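Local coordinates for protein tyrosine--tRNA ligase, mitochondrial (Emericella nidulans, PDB 5IHX) that probably joins tyrosine to mitochondrial tRNA(Tyr) at the expense of ATP, as a class I aminoacyl-tRNA synthetase, and binds tyrosine in its catalytic domain, at residues L182-A187 / Q221-W226; A252-S257 / D274-F279; E311-F316 / Q379-F384; L359-V364 / A375-H380. All coordinates share one frame; numbering follows the deposited sequence.

Contact 1 of 4, residues L182-A187 / Q221-W226. With TYR (tyrosine), chain C.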
loop_
_atom_site.group_PDB
_atom_site.type_symbol
_atom_site.label_atom_id
_atom_site.label_comp_id
_atom_site.label_asym_id
_atom_site.label_seq_id
_atom_site.Cartn_x
_atom_site.Cartn_y
_atom_site.Cartn_z
ATOM N N LEU A 182 3.662 5.338 3.070
ATOM C CA LEU A 182 4.723 5.614 2.107
ATOM C C LEU A 182 5.598 6.774 2.575
ATOM O O LEU A 182 6.816 6.744 2.413
ATOM C CB LEU A 182 4.138 5.921 0.727
ATOM C CG LEU A 182 3.374 4.791 0.030
ATOM C CD1 LEU A 182 2.990 5.200 -1.386
ATOM C CD2 LEU A 182 4.175 3.497 0.011
ATOM N N ARG A 183 4.974 7.794 3.154
ATOM C CA ARG A 183 5.700 8.976 3.602
ATOM C C ARG A 183 6.606 8.668 4.794
ATOM O O ARG A 183 7.774 9.058 4.813
ATOM C CB ARG A 183 4.725 10.097 3.978
ATOM C CG ARG A 183 5.344 11.183 4.853
ATOM C CD ARG A 183 4.429 12.381 5.015
ATOM N NE ARG A 183 3.164 12.019 5.648
ATOM C CZ ARG A 183 3.021 11.781 6.949
ATOM N NH1 ARG A 183 4.068 11.855 7.762
ATOM N NH2 ARG A 183 1.833 11.460 7.440
ATOM N N ASP A 184 6.062 7.966 5.785
ATOM C CA ASP A 184 6.756 7.768 7.058
ATOM C C ASP A 184 7.602 6.497 7.108
ATOM O O ASP A 184 8.469 6.368 7.973
ATOM C CB ASP A 184 5.738 7.740 8.204
ATOM C CG ASP A 184 5.130 9.105 8.484
ATOM O OD1 ASP A 184 5.775 10.130 8.169
ATOM O OD2 ASP A 184 4.004 9.152 9.024
ATOM N N LEU A 185 7.354 5.565 6.191
ATOM C CA LEU A 185 8.082 4.297 6.178
ATOM C C LEU A 185 8.551 3.906 4.780
ATOM O O LEU A 185 9.740 3.674 4.567
ATOM C CB LEU A 185 7.212 3.178 6.764
ATOM C CG LEU A 185 7.785 1.760 6.684
ATOM C CD1 LEU A 185 9.146 1.674 7.359
ATOM C CD2 LEU A 185 6.819 0.762 7.305
ATOM N N GLY A 186 7.622 3.840 3.832
ATOM C CA GLY A 186 7.923 3.354 2.495
ATOM C C GLY A 186 9.040 4.102 1.787
ATOM O O GLY A 186 9.798 3.516 1.015
ATOM N N ALA A 187 9.147 5.399 2.054
ATOM C CA ALA A 187 10.142 6.236 1.390
ATOM C C ALA A 187 11.562 5.920 1.854
ATOM O O ALA A 187 12.532 6.264 1.178
ATOM C CB ALA A 187 9.829 7.707 1.628
ATOM N N GLN A 221 3.242 -5.320 9.302
ATOM C CA GLN A 221 3.636 -5.813 10.618
ATOM C C GLN A 221 4.518 -4.786 11.322
ATOM O O GLN A 221 4.405 -4.577 12.530
ATOM C CB GLN A 221 4.358 -7.156 10.508
ATOM C CG GLN A 221 4.679 -7.776 11.869
ATOM C CD GLN A 221 4.771 -9.295 11.838
ATOM O OE1 GLN A 221 4.254 -9.948 10.931
ATOM N NE2 GLN A 221 5.428 -9.863 12.842
ATOM N N ALA A 222 5.404 -4.155 10.559
ATOM C CA ALA A 222 6.283 -3.130 11.106
ATOM C C ALA A 222 5.466 -1.948 11.600
ATOM O O ALA A 222 5.730 -1.399 12.669
ATOM C CB ALA A 222 7.286 -2.677 10.062
ATOM N N TRP A 223 4.468 -1.557 10.814
ATOM C CA TRP A 223 3.610 -0.440 11.177
ATOM C C TRP A 223 2.799 -0.777 12.431
ATOM O O TRP A 223 2.621 0.073 13.303
ATOM C CB TRP A 223 2.688 -0.068 10.011
ATOM C CG TRP A 223 2.016 1.262 10.183
ATOM C CD1 TRP A 223 0.749 1.492 10.635
ATOM C CD2 TRP A 223 2.585 2.548 9.914
ATOM N NE1 TRP A 223 0.493 2.842 10.657
ATOM C CE2 TRP A 223 1.605 3.513 10.222
ATOM C CE3 TRP A 223 3.829 2.978 9.440
ATOM C CZ2 TRP A 223 1.829 4.881 10.070
ATOM C CZ3 TRP A 223 4.051 4.335 9.292
ATOM C CH2 TRP A 223 3.056 5.270 9.605
ATOM N N ASP A 224 2.304 -2.013 12.512
ATOM C CA ASP A 224 1.623 -2.490 13.719
ATOM C C ASP A 224 2.476 -2.224 14.951
ATOM O O ASP A 224 2.008 -1.656 15.935
ATOM C CB ASP A 224 1.321 -3.988 13.639
ATOM C CG ASP A 224 0.150 -4.309 12.734
ATOM O OD1 ASP A 224 -0.038 -5.506 12.432
ATOM O OD2 ASP A 224 -0.575 -3.378 12.324
ATOM N N TRP A 225 3.736 -2.646 14.881
ATOM C CA TRP A 225 4.670 -2.473 15.987
ATOM C C TRP A 225 4.823 -0.995 16.317
ATOM O O TRP A 225 4.762 -0.600 17.483
ATOM C CB TRP A 225 6.027 -3.082 15.640
ATOM C CG TRP A 225 6.929 -3.286 16.823
ATOM C CD1 TRP A 225 6.734 -2.830 18.095
ATOM C CD2 TRP A 225 8.167 -4.007 16.841
ATOM N NE1 TRP A 225 7.774 -3.218 18.901
ATOM C CE2 TRP A 225 8.668 -3.942 18.158
ATOM C CE3 TRP A 225 8.902 -4.699 15.873
ATOM C CZ2 TRP A 225 9.867 -4.547 18.530
ATOM C CZ3 TRP A 225 10.091 -5.297 16.245
ATOM C CH2 TRP A 225 10.563 -5.216 17.563
ATOM N N TRP A 226 5.022 -0.182 15.284
ATOM C CA TRP A 226 5.160 1.259 15.460
ATOM C C TRP A 226 3.970 1.837 16.221
ATOM O O TRP A 226 4.142 2.646 17.131
ATOM C CB TRP A 226 5.306 1.951 14.102
ATOM C CG TRP A 226 5.101 3.434 14.163
ATOM C CD1 TRP A 226 4.157 4.156 13.497
ATOM C CD2 TRP A 226 5.853 4.375 14.939
ATOM N NE1 TRP A 226 4.274 5.489 13.805
ATOM C CE2 TRP A 226 5.307 5.650 14.690
ATOM C CE3 TRP A 226 6.933 4.264 15.819
ATOM C CZ2 TRP A 226 5.805 6.805 15.288
ATOM C CZ3 TRP A 226 7.425 5.413 16.413
ATOM C CH2 TRP A 226 6.861 6.666 16.144
HETATM N N TYR C . 2.533 -12.283 11.080
HETATM C CA TYR C . 2.277 -13.095 12.304
HETATM C C TYR C . 1.911 -14.529 11.939
HETATM O O TYR C . 2.139 -15.462 12.711
HETATM C CB TYR C . 1.161 -12.466 13.140
HETATM C CG TYR C . 1.359 -10.992 13.393
HETATM C CD1 TYR C . 2.414 -10.539 14.175
HETATM C CD2 TYR C . 0.493 -10.052 12.850
HETATM C CE1 TYR C . 2.600 -9.194 14.410
HETATM C CE2 TYR C . 0.671 -8.704 13.078
HETATM C CZ TYR C . 1.726 -8.281 13.860
HETATM O OH TYR C . 1.909 -6.939 14.090
HETATM O OXT TYR C . 1.373 -14.785 10.862
#

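Contact 2 of 4, residues A252-S257 / D274-F279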
loop_
_atom_site.group_PDB
_atom_site.type_symbol
_atom_site.label_atom_id
_atom_site.label_comp_id
_atom_site.label_asym_id
_atom_site.label_seq_id
_atom_site.Cartn_x
_atom_site.Cartn_y
_atom_site.Cartn_z
ATOM N N ALA A 252 12.554 -1.051 10.733
ATOM C CA ALA A 252 11.452 -0.206 10.288
ATOM C C ALA A 252 10.987 0.751 11.382
ATOM O O ALA A 252 10.694 1.913 11.110
ATOM C CB ALA A 252 10.294 -1.066 9.819
ATOM N N VAL A 253 10.917 0.264 12.616
ATOM C CA VAL A 253 10.447 1.087 13.728
ATOM C C VAL A 253 11.445 2.201 14.049
ATOM O O VAL A 253 11.045 3.338 14.301
ATOM C CB VAL A 253 10.178 0.230 14.986
ATOM C CG1 VAL A 253 9.965 1.109 16.217
ATOM C CG2 VAL A 253 8.959 -0.652 14.771
ATOM N N LYS A 254 12.734 1.872 14.049
ATOM C CA LYS A 254 13.782 2.876 14.225
ATOM C C LYS A 254 13.606 3.999 13.213
ATOM O O LYS A 254 13.611 5.180 13.561
ATOM C CB LYS A 254 15.172 2.264 14.055
ATOM C CG LYS A 254 15.578 1.252 15.107
ATOM C CD LYS A 254 16.672 0.354 14.551
ATOM C CE LYS A 254 17.237 -0.579 15.600
ATOM N NZ LYS A 254 18.222 0.110 16.466
ATOM N N THR A 255 13.461 3.604 11.952
ATOM C CA THR A 255 13.318 4.540 10.846
ATOM C C THR A 255 12.124 5.468 11.027
ATOM O O THR A 255 12.259 6.685 10.900
ATOM C CB THR A 255 13.173 3.783 9.510
ATOM O OG1 THR A 255 14.376 3.055 9.237
ATOM C CG2 THR A 255 12.896 4.735 8.364
ATOM N N ILE A 256 10.959 4.893 11.311
ATOM C CA ILE A 256 9.743 5.685 11.478
ATOM C C ILE A 256 9.928 6.692 12.607
ATOM O O ILE A 256 9.646 7.878 12.444
ATOM C CB ILE A 256 8.514 4.796 11.769
ATOM C CG1 ILE A 256 8.211 3.897 10.570
ATOM C CG2 ILE A 256 7.290 5.652 12.076
ATOM C CD1 ILE A 256 7.238 2.773 10.870
ATOM N N SER A 257 10.411 6.210 13.747
ATOM C CA SER A 257 10.628 7.059 14.911
ATOM C C SER A 257 11.617 8.177 14.592
ATOM O O SER A 257 11.496 9.293 15.097
ATOM C CB SER A 257 11.138 6.225 16.090
ATOM O OG SER A 257 11.349 7.033 17.232
ATOM N N ASP A 274 16.425 2.005 24.518
ATOM C CA ASP A 274 15.124 2.480 24.051
ATOM C C ASP A 274 14.781 1.957 22.661
ATOM O O ASP A 274 13.668 2.158 22.176
ATOM C CB ASP A 274 15.096 4.010 24.033
ATOM C CG ASP A 274 15.322 4.612 25.402
ATOM O OD1 ASP A 274 15.034 3.928 26.406
ATOM O OD2 ASP A 274 15.786 5.770 25.471
ATOM N N LYS A 275 15.734 1.284 22.026
ATOM C CA LYS A 275 15.540 0.800 20.664
ATOM C C LYS A 275 14.625 -0.422 20.659
ATOM O O LYS A 275 14.665 -1.231 21.589
ATOM C CB LYS A 275 16.886 0.461 20.021
ATOM C CG LYS A 275 17.783 1.674 19.800
ATOM C CD LYS A 275 19.174 1.270 19.334
ATOM C CE LYS A 275 20.069 2.482 19.106
ATOM N NZ LYS A 275 19.554 3.405 18.060
ATOM N N PRO A 276 13.788 -0.560 19.615
ATOM C CA PRO A 276 12.955 -1.762 19.511
ATOM C C PRO A 276 13.805 -3.020 19.416
ATOM O O PRO A 276 14.909 -2.982 18.879
ATOM C CB PRO A 276 12.159 -1.535 18.221
ATOM C CG PRO A 276 12.974 -0.565 17.439
ATOM C CD PRO A 276 13.614 0.328 18.454
ATOM N N ILE A 277 13.292 -4.124 19.943
ATOM C CA ILE A 277 14.033 -5.372 19.954
ATOM C C ILE A 277 13.016 -6.496 20.100
ATOM O O ILE A 277 11.887 -6.254 20.508
ATOM C CB ILE A 277 15.075 -5.393 21.097
ATOM C CG1 ILE A 277 16.004 -6.604 20.974
ATOM C CG2 ILE A 277 14.383 -5.323 22.464
ATOM C CD1 ILE A 277 17.219 -6.521 21.879
ATOM N N GLY A 278 13.391 -7.715 19.738
ATOM C CA GLY A 278 12.461 -8.823 19.825
ATOM C C GLY A 278 13.145 -10.165 19.933
ATOM O O GLY A 278 14.373 -10.255 19.913
ATOM N N PHE A 279 12.342 -11.215 20.059
ATOM C CA PHE A 279 12.871 -12.568 20.098
ATOM C C PHE A 279 11.802 -13.561 19.685
ATOM O O PHE A 279 10.620 -13.219 19.610
ATOM C CB PHE A 279 13.409 -12.901 21.493
ATOM C CG PHE A 279 12.386 -12.804 22.588
ATOM C CD1 PHE A 279 12.047 -11.580 23.134
ATOM C CD2 PHE A 279 11.788 -13.948 23.096
ATOM C CE1 PHE A 279 11.115 -11.495 24.154
ATOM C CE2 PHE A 279 10.858 -13.869 24.112
ATOM C CZ PHE A 279 10.523 -12.640 24.644
#

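Contact 3 of 4, residues E311-F316 / Q379-F384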
loop_
_atom_site.group_PDB
_atom_site.type_symbol
_atom_site.label_atom_id
_atom_site.label_comp_id
_atom_site.label_asym_id
_atom_site.label_seq_id
_atom_site.Cartn_x
_atom_site.Cartn_y
_atom_site.Cartn_z
ATOM N N GLU A 311 -9.522 -34.842 24.929
ATOM C CA GLU A 311 -8.570 -35.022 23.840
ATOM C C GLU A 311 -7.353 -34.106 23.950
ATOM O O GLU A 311 -6.254 -34.476 23.541
ATOM C CB GLU A 311 -9.291 -34.801 22.519
ATOM C CG GLU A 311 -10.184 -35.966 22.149
ATOM C CD GLU A 311 -11.387 -35.558 21.317
ATOM O OE1 GLU A 311 -11.978 -34.504 21.621
ATOM O OE2 GLU A 311 -11.720 -36.266 20.343
ATOM N N LEU A 312 -7.544 -32.918 24.511
ATOM C CA LEU A 312 -6.425 -32.016 24.752
ATOM C C LEU A 312 -5.540 -32.649 25.814
ATOM O O LEU A 312 -4.312 -32.590 25.745
ATOM C CB LEU A 312 -6.911 -30.635 25.198
ATOM C CG LEU A 312 -5.882 -29.504 25.365
ATOM C CD1 LEU A 312 -4.692 -29.648 24.428
ATOM C CD2 LEU A 312 -6.539 -28.155 25.138
ATOM N N TYR A 313 -6.179 -33.278 26.792
ATOM C CA TYR A 313 -5.461 -33.978 27.844
ATOM C C TYR A 313 -4.663 -35.132 27.248
ATOM O O TYR A 313 -3.482 -35.296 27.548
ATOM C CB TYR A 313 -6.431 -34.489 28.907
ATOM C CG TYR A 313 -5.755 -34.986 30.161
ATOM C CD1 TYR A 313 -5.435 -36.328 30.320
ATOM C CD2 TYR A 313 -5.439 -34.113 31.191
ATOM C CE1 TYR A 313 -4.819 -36.786 31.471
ATOM C CE2 TYR A 313 -4.822 -34.558 32.343
ATOM C CZ TYR A 313 -4.510 -35.896 32.478
ATOM O OH TYR A 313 -3.898 -36.353 33.625
ATOM N N GLN A 314 -5.318 -35.931 26.407
ATOM C CA GLN A 314 -4.662 -37.059 25.748
ATOM C C GLN A 314 -3.431 -36.621 24.953
ATOM O O GLN A 314 -2.394 -37.275 24.989
ATOM C CB GLN A 314 -5.630 -37.799 24.821
ATOM C CG GLN A 314 -6.598 -38.713 25.553
ATOM C CD GLN A 314 -7.484 -39.503 24.609
ATOM O OE1 GLN A 314 -8.144 -38.940 23.736
ATOM N NE2 GLN A 314 -7.501 -40.820 24.784
ATOM N N PHE A 315 -3.561 -35.532 24.209
ATOM C CA PHE A 315 -2.456 -35.050 23.395
ATOM C C PHE A 315 -1.205 -34.833 24.240
ATOM O O PHE A 315 -0.106 -35.228 23.850
ATOM C CB PHE A 315 -2.833 -33.755 22.677
ATOM C CG PHE A 315 -1.685 -33.112 21.956
ATOM C CD1 PHE A 315 -1.065 -31.985 22.470
ATOM C CD2 PHE A 315 -1.223 -33.640 20.759
ATOM C CE1 PHE A 315 -0.008 -31.392 21.801
ATOM C CE2 PHE A 315 -0.166 -33.054 20.089
ATOM C CZ PHE A 315 0.442 -31.929 20.610
ATOM N N PHE A 316 -1.373 -34.207 25.400
ATOM C CA PHE A 316 -0.235 -33.900 26.257
ATOM C C PHE A 316 0.283 -35.100 27.055
ATOM O O PHE A 316 1.475 -35.156 27.359
ATOM C CB PHE A 316 -0.595 -32.754 27.205
ATOM C CG PHE A 316 -0.416 -31.393 26.591
ATOM C CD1 PHE A 316 0.842 -30.821 26.501
ATOM C CD2 PHE A 316 -1.500 -30.694 26.088
ATOM C CE1 PHE A 316 1.014 -29.572 25.933
ATOM C CE2 PHE A 316 -1.333 -29.448 25.519
ATOM C CZ PHE A 316 -0.075 -28.887 25.440
ATOM N N GLN A 379 -10.987 -39.395 34.652
ATOM C CA GLN A 379 -11.512 -40.295 33.632
ATOM C C GLN A 379 -10.390 -40.986 32.860
ATOM O O GLN A 379 -10.540 -42.129 32.433
ATOM C CB GLN A 379 -12.421 -39.539 32.661
ATOM C CG GLN A 379 -13.787 -40.184 32.471
ATOM N N HIS A 380 -9.265 -40.295 32.687
ATOM C CA HIS A 380 -8.142 -40.850 31.936
ATOM C C HIS A 380 -7.444 -41.952 32.722
ATOM O O HIS A 380 -7.018 -42.959 32.154
ATOM C CB HIS A 380 -7.129 -39.758 31.581
ATOM C CG HIS A 380 -6.180 -40.151 30.497
ATOM N ND1 HIS A 380 -5.090 -40.961 30.711
ATOM C CD2 HIS A 380 -6.154 -39.835 29.171
ATOM C CE1 HIS A 380 -4.434 -41.139 29.577
ATOM N NE2 HIS A 380 -5.067 -40.460 28.630
ATOM N N ARG A 381 -7.330 -41.757 34.032
ATOM C CA ARG A 381 -6.703 -42.747 34.898
ATOM C C ARG A 381 -7.602 -43.973 35.038
ATOM O O ARG A 381 -7.130 -45.109 34.979
ATOM C CB ARG A 381 -6.390 -42.140 36.269
ATOM C CG ARG A 381 -5.086 -41.347 36.305
ATOM C CD ARG A 381 -4.790 -40.791 37.691
ATOM N NE ARG A 381 -4.878 -39.333 37.730
ATOM C CZ ARG A 381 -3.849 -38.506 37.558
ATOM N NH1 ARG A 381 -2.627 -38.978 37.332
ATOM N NH2 ARG A 381 -4.041 -37.195 37.615
ATOM N N GLN A 382 -8.896 -43.738 35.233
ATOM C CA GLN A 382 -9.872 -44.823 35.326
ATOM C C GLN A 382 -9.945 -45.673 34.054
ATOM O O GLN A 382 -10.292 -46.852 34.114
ATOM C CB GLN A 382 -11.258 -44.258 35.641
ATOM C CG GLN A 382 -11.349 -43.561 36.988
ATOM N N LEU A 383 -9.606 -45.081 32.910
ATOM C CA LEU A 383 -9.716 -45.773 31.625
ATOM C C LEU A 383 -8.405 -46.430 31.211
ATOM O O LEU A 383 -8.399 -47.568 30.740
ATOM C CB LEU A 383 -10.163 -44.802 30.529
ATOM C CG LEU A 383 -11.650 -44.838 30.165
ATOM N N PHE A 384 -7.304 -45.705 31.385
ATOM C CA PHE A 384 -5.983 -46.195 31.004
ATOM C C PHE A 384 -5.083 -46.323 32.229
ATOM O O PHE A 384 -4.872 -47.425 32.740
ATOM C CB PHE A 384 -5.342 -45.261 29.975
HETATM O O HOH W 1 -3.075 -35.421 36.194
#

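Contact 4 of 4, residues L359-V364 / A375-H380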
loop_
_atom_site.group_PDB
_atom_site.type_symbol
_atom_site.label_atom_id
_atom_site.label_comp_id
_atom_site.label_asym_id
_atom_site.label_seq_id
_atom_site.Cartn_x
_atom_site.Cartn_y
_atom_site.Cartn_z
ATOM N N LEU A 359 1.852 -32.396 33.260
ATOM C CA LEU A 359 1.868 -31.454 32.145
ATOM C C LEU A 359 0.470 -31.277 31.571
ATOM O O LEU A 359 0.013 -30.155 31.351
ATOM C CB LEU A 359 2.821 -31.938 31.050
ATOM C CG LEU A 359 2.737 -31.235 29.690
ATOM C CD1 LEU A 359 3.128 -29.774 29.803
ATOM C CD2 LEU A 359 3.602 -31.953 28.664
ATOM N N ALA A 360 -0.203 -32.397 31.327
ATOM C CA ALA A 360 -1.542 -32.383 30.753
ATOM C C ALA A 360 -2.526 -31.672 31.673
ATOM O O ALA A 360 -3.353 -30.883 31.222
ATOM C CB ALA A 360 -2.010 -33.803 30.474
ATOM N N TYR A 361 -2.432 -31.956 32.968
ATOM C CA TYR A 361 -3.345 -31.369 33.938
ATOM C C TYR A 361 -3.198 -29.854 33.979
ATOM O O TYR A 361 -4.187 -29.124 33.894
ATOM C CB TYR A 361 -3.105 -31.953 35.333
ATOM C CG TYR A 361 -4.064 -31.422 36.376
ATOM C CD1 TYR A 361 -5.231 -32.104 36.686
ATOM C CD2 TYR A 361 -3.806 -30.230 37.042
ATOM C CE1 TYR A 361 -6.113 -31.618 37.634
ATOM C CE2 TYR A 361 -4.678 -29.736 37.989
ATOM C CZ TYR A 361 -5.831 -30.433 38.281
ATOM O OH TYR A 361 -6.703 -29.941 39.224
ATOM N N GLU A 362 -1.960 -29.391 34.113
ATOM C CA GLU A 362 -1.683 -27.965 34.211
ATOM C C GLU A 362 -2.205 -27.195 33.006
ATOM O O GLU A 362 -2.846 -26.156 33.159
ATOM C CB GLU A 362 -0.181 -27.724 34.368
ATOM C CG GLU A 362 0.355 -28.060 35.750
ATOM C CD GLU A 362 -0.209 -27.151 36.827
ATOM O OE1 GLU A 362 -0.560 -27.662 37.911
ATOM O OE2 GLU A 362 -0.297 -25.925 36.590
ATOM N N PHE A 363 -1.938 -27.702 31.808
ATOM C CA PHE A 363 -2.309 -26.973 30.607
ATOM C C PHE A 363 -3.817 -26.986 30.398
ATOM O O PHE A 363 -4.390 -25.997 29.939
ATOM C CB PHE A 363 -1.609 -27.543 29.374
ATOM C CG PHE A 363 -1.786 -26.696 28.150
ATOM C CD1 PHE A 363 -1.023 -25.555 27.970
ATOM C CD2 PHE A 363 -2.729 -27.022 27.192
ATOM C CE1 PHE A 363 -1.189 -24.764 26.850
ATOM C CE2 PHE A 363 -2.899 -26.237 26.072
ATOM C CZ PHE A 363 -2.129 -25.107 25.901
ATOM N N VAL A 364 -4.463 -28.097 30.733
ATOM C CA VAL A 364 -5.917 -28.168 30.633
ATOM C C VAL A 364 -6.542 -27.204 31.638
ATOM O O VAL A 364 -7.533 -26.546 31.333
ATOM C CB VAL A 364 -6.443 -29.600 30.856
ATOM C CG1 VAL A 364 -7.957 -29.601 31.090
ATOM C CG2 VAL A 364 -6.107 -30.476 29.662
ATOM N N ALA A 375 -11.878 -33.504 35.953
ATOM C CA ALA A 375 -12.734 -34.487 35.298
ATOM C C ALA A 375 -11.969 -35.366 34.310
ATOM O O ALA A 375 -12.059 -36.592 34.369
ATOM C CB ALA A 375 -13.885 -33.788 34.590
ATOM N N VAL A 376 -11.217 -34.749 33.402
ATOM C CA VAL A 376 -10.543 -35.516 32.356
ATOM C C VAL A 376 -9.389 -36.347 32.911
ATOM O O VAL A 376 -9.126 -37.440 32.415
ATOM C CB VAL A 376 -10.010 -34.603 31.224
ATOM C CG1 VAL A 376 -11.156 -33.833 30.578
ATOM C CG2 VAL A 376 -8.931 -33.654 31.737
ATOM N N SER A 377 -8.712 -35.842 33.939
ATOM C CA SER A 377 -7.600 -36.573 34.541
ATOM C C SER A 377 -8.092 -37.814 35.279
ATOM O O SER A 377 -7.469 -38.876 35.211
ATOM C CB SER A 377 -6.814 -35.677 35.502
ATOM O OG SER A 377 -7.650 -35.150 36.515
ATOM N N MET A 378 -9.209 -37.679 35.984
ATOM C CA MET A 378 -9.801 -38.808 36.688
ATOM C C MET A 378 -10.291 -39.852 35.688
ATOM O O MET A 378 -10.044 -41.046 35.854
ATOM C CB MET A 378 -10.953 -38.345 37.582
ATOM C CG MET A 378 -10.516 -37.473 38.754
ATOM S SD MET A 378 -9.429 -38.308 39.924
ATOM C CE MET A 378 -10.548 -39.512 40.632
ATOM N N GLN A 379 -10.987 -39.395 34.652
ATOM C CA GLN A 379 -11.512 -40.295 33.632
ATOM C C GLN A 379 -10.390 -40.986 32.860
ATOM O O GLN A 379 -10.540 -42.129 32.433
ATOM C CB GLN A 379 -12.421 -39.539 32.661
ATOM C CG GLN A 379 -13.787 -40.184 32.471
ATOM N N HIS A 380 -9.265 -40.295 32.687
ATOM C CA HIS A 380 -8.142 -40.850 31.936
ATOM C C HIS A 380 -7.444 -41.952 32.722
ATOM O O HIS A 380 -7.018 -42.959 32.154
ATOM C CB HIS A 380 -7.129 -39.758 31.581
ATOM C CG HIS A 380 -6.180 -40.151 30.497
ATOM N ND1 HIS A 380 -5.090 -40.961 30.711
ATOM C CD2 HIS A 380 -6.154 -39.835 29.171
ATOM C CE1 HIS A 380 -4.434 -41.139 29.577
ATOM N NE2 HIS A 380 -5.067 -40.460 28.630
#

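Contact 1 of 4, residues L182-A187 / Q221-W226
Behind the tyrosine pocket of this class I, Rossmann-type catalytic domain, Trp223 on the pocket helix 212-229 presses its six-membered ring against Asp184 and Leu185. The approach is at the ring edge: Asp184 CB is 3.9 Å from Trp223 CH2 and lies in the indole plane, and Leu185 CB is 4.2 Å from Trp223 CZ3. The carboxylate of Asp184 is almost coplanar with the indole, 6° apart. Trp223 reaches across because its CG is anti to the backbone N (chi1 -166°), which sends the indole toward the other helix. A looser apolar touch, Leu185 CD2 to Ala222 CB at 4.4 Å, completes the contact. The axes of the two short helical segments come no closer than 11.4 Å and cross at 102°, so side chains bridge the helices. Gly186 makes backbone hydrogen bonds with the second subunit, which places the 182-187 side near the dimer interface. Residues of the same helical turns as Trp223 serve the ligand: the tyrosine N donates to Gln221 OE1 (2.9 Å). The ligand OH donates to Asp224 OD1, also over 2.9 Å, while Asp224 OD2 accepts from the indole nitrogens of Trp172 and Trp173.

Contact 2 of 4, residues A252-S257 / D274-F279
Pro276 packs against Val253 and Lys254, and it alone contributes 69 of the 194 Å² buried between helix residues 252-257 and residues 274-279. Pro276 CG approaches Val253 CG1 to 3.7 Å, the two side chains passing in opposite directions. That valine branch is anti to its backbone N (chi1 168°), which aims it at the pyrrolidine ring. The same Pro276 CG also meets the aliphatic base of Lys254, at 3.9 Å from its CG.

The charged part lies farther out. Lys254 and Lys275 cross at about a right angle, and Lys254 NZ rests against the methylene chain of Lys275, 3.2 Å from its CD. The two ammonium nitrogens, Lys254 NZ and Lys275 NZ, are 3.9 Å apart, a pairing probably unfavourable in itself that may lower the proton affinity of one of them. Lys275 NZ is hydrogen-bonded to Leu269 O, which would offset part of that cost.

In the fold, the contact belongs to a beta-alpha-beta unit in which helix 243-259 links the parallel neighbours 235-238 and 277-280. Pro276 sits at the entry to strand 277-280, and helix 212-229 packs on the same helix through Phe229 against Val253.

Contact 3 of 4, residues E311-F316 / Q379-F384
His380 turns one face of its imidazole over the edge of the Tyr313 ring, with Tyr313 CE1 3.8 Å from His380 CG. The pair is oblique: the planes meet at 57° and the ring centroids are 5.3 Å apart. Each of the two side chains has CG anti to its own backbone N (Tyr313 chi1 -169°), which swings both rings into the space between the helices. Gln314 comes to the imidazole edge, in its plane, through CG, 3.8 Å from His380 CD2. These residues join helices 309-317 and 370-383 in the C-terminal helical region, probably the anticodon-binding domain of tyrosyl-tRNA synthetases; the axes of the two segments approach to 11.6 Å. Farther out, Tyr313 OH lies over one face of the Arg381 guanidinium, 4.1 Å from NH2. A water 2.9 Å from Tyr313 OH also lies close to Arg381 NH2, but that link is weak and doubtful. Tyr313 OH is hydrogen-bonded to His357 ND1, and the His357 ring meets that of His380.

Contact 4 of 4, residues L359-V364 / A375-H380
Tyr361 and Ser377 each have 31 Å² buried by the contact, and Val376 has 29 Å². Ser377 OG lies in the plane of the Tyr361 ring at its edge, 3.9 Å from CD1, and Ser377 CB follows at 4.1 Å from the same atom. The CA atoms of Tyr361 and Ser377 are the closest pair, 6.7 Å apart. Beside them, Val376 CG2 touches Val364 CG1 at 4.2 Å, an ordinary apolar packing. The two segments belong to helices 354-368 and 370-383, successive helices with a single residue between them, forming a helical hairpin.

Ser377 OG lies between the backbone N and the carbonyl carbon (chi1 57°), and its hydrogen bonds run back along its own helix to Ala373 O and Asp374 O. The Tyr361 hydroxyl is bonded to Asp374 OD1. With both hydroxyls engaged in this way, what the two segments share is van der Waals packing between a ring edge, a serine and two valines.

Overall arrangement
Contacts 1 and 2 share the catalytic domain and touch one another, Ala222 CB lying 3.4 Å from Ala252 CB. Contacts 3 and 4 lie across the chain's centre, about 48 and 45 Å from contact 1 between centres, and both use helix 370-383; there Phe316 meets Phe363. Contacts 1 and 4 are buried and chiefly apolar. Contacts 2 and 3 are only partly buried, and each adds polar ends at its margin: two lysine ammonium groups in contact 2, a tyrosine hydroxyl beside an arginine in contact 3. Contact 1 alone holds residues of the tyrosine pocket, whereas contact 2 packs a helix on the loop that enters a strand of the central sheet and contacts 3 and 4 join helices.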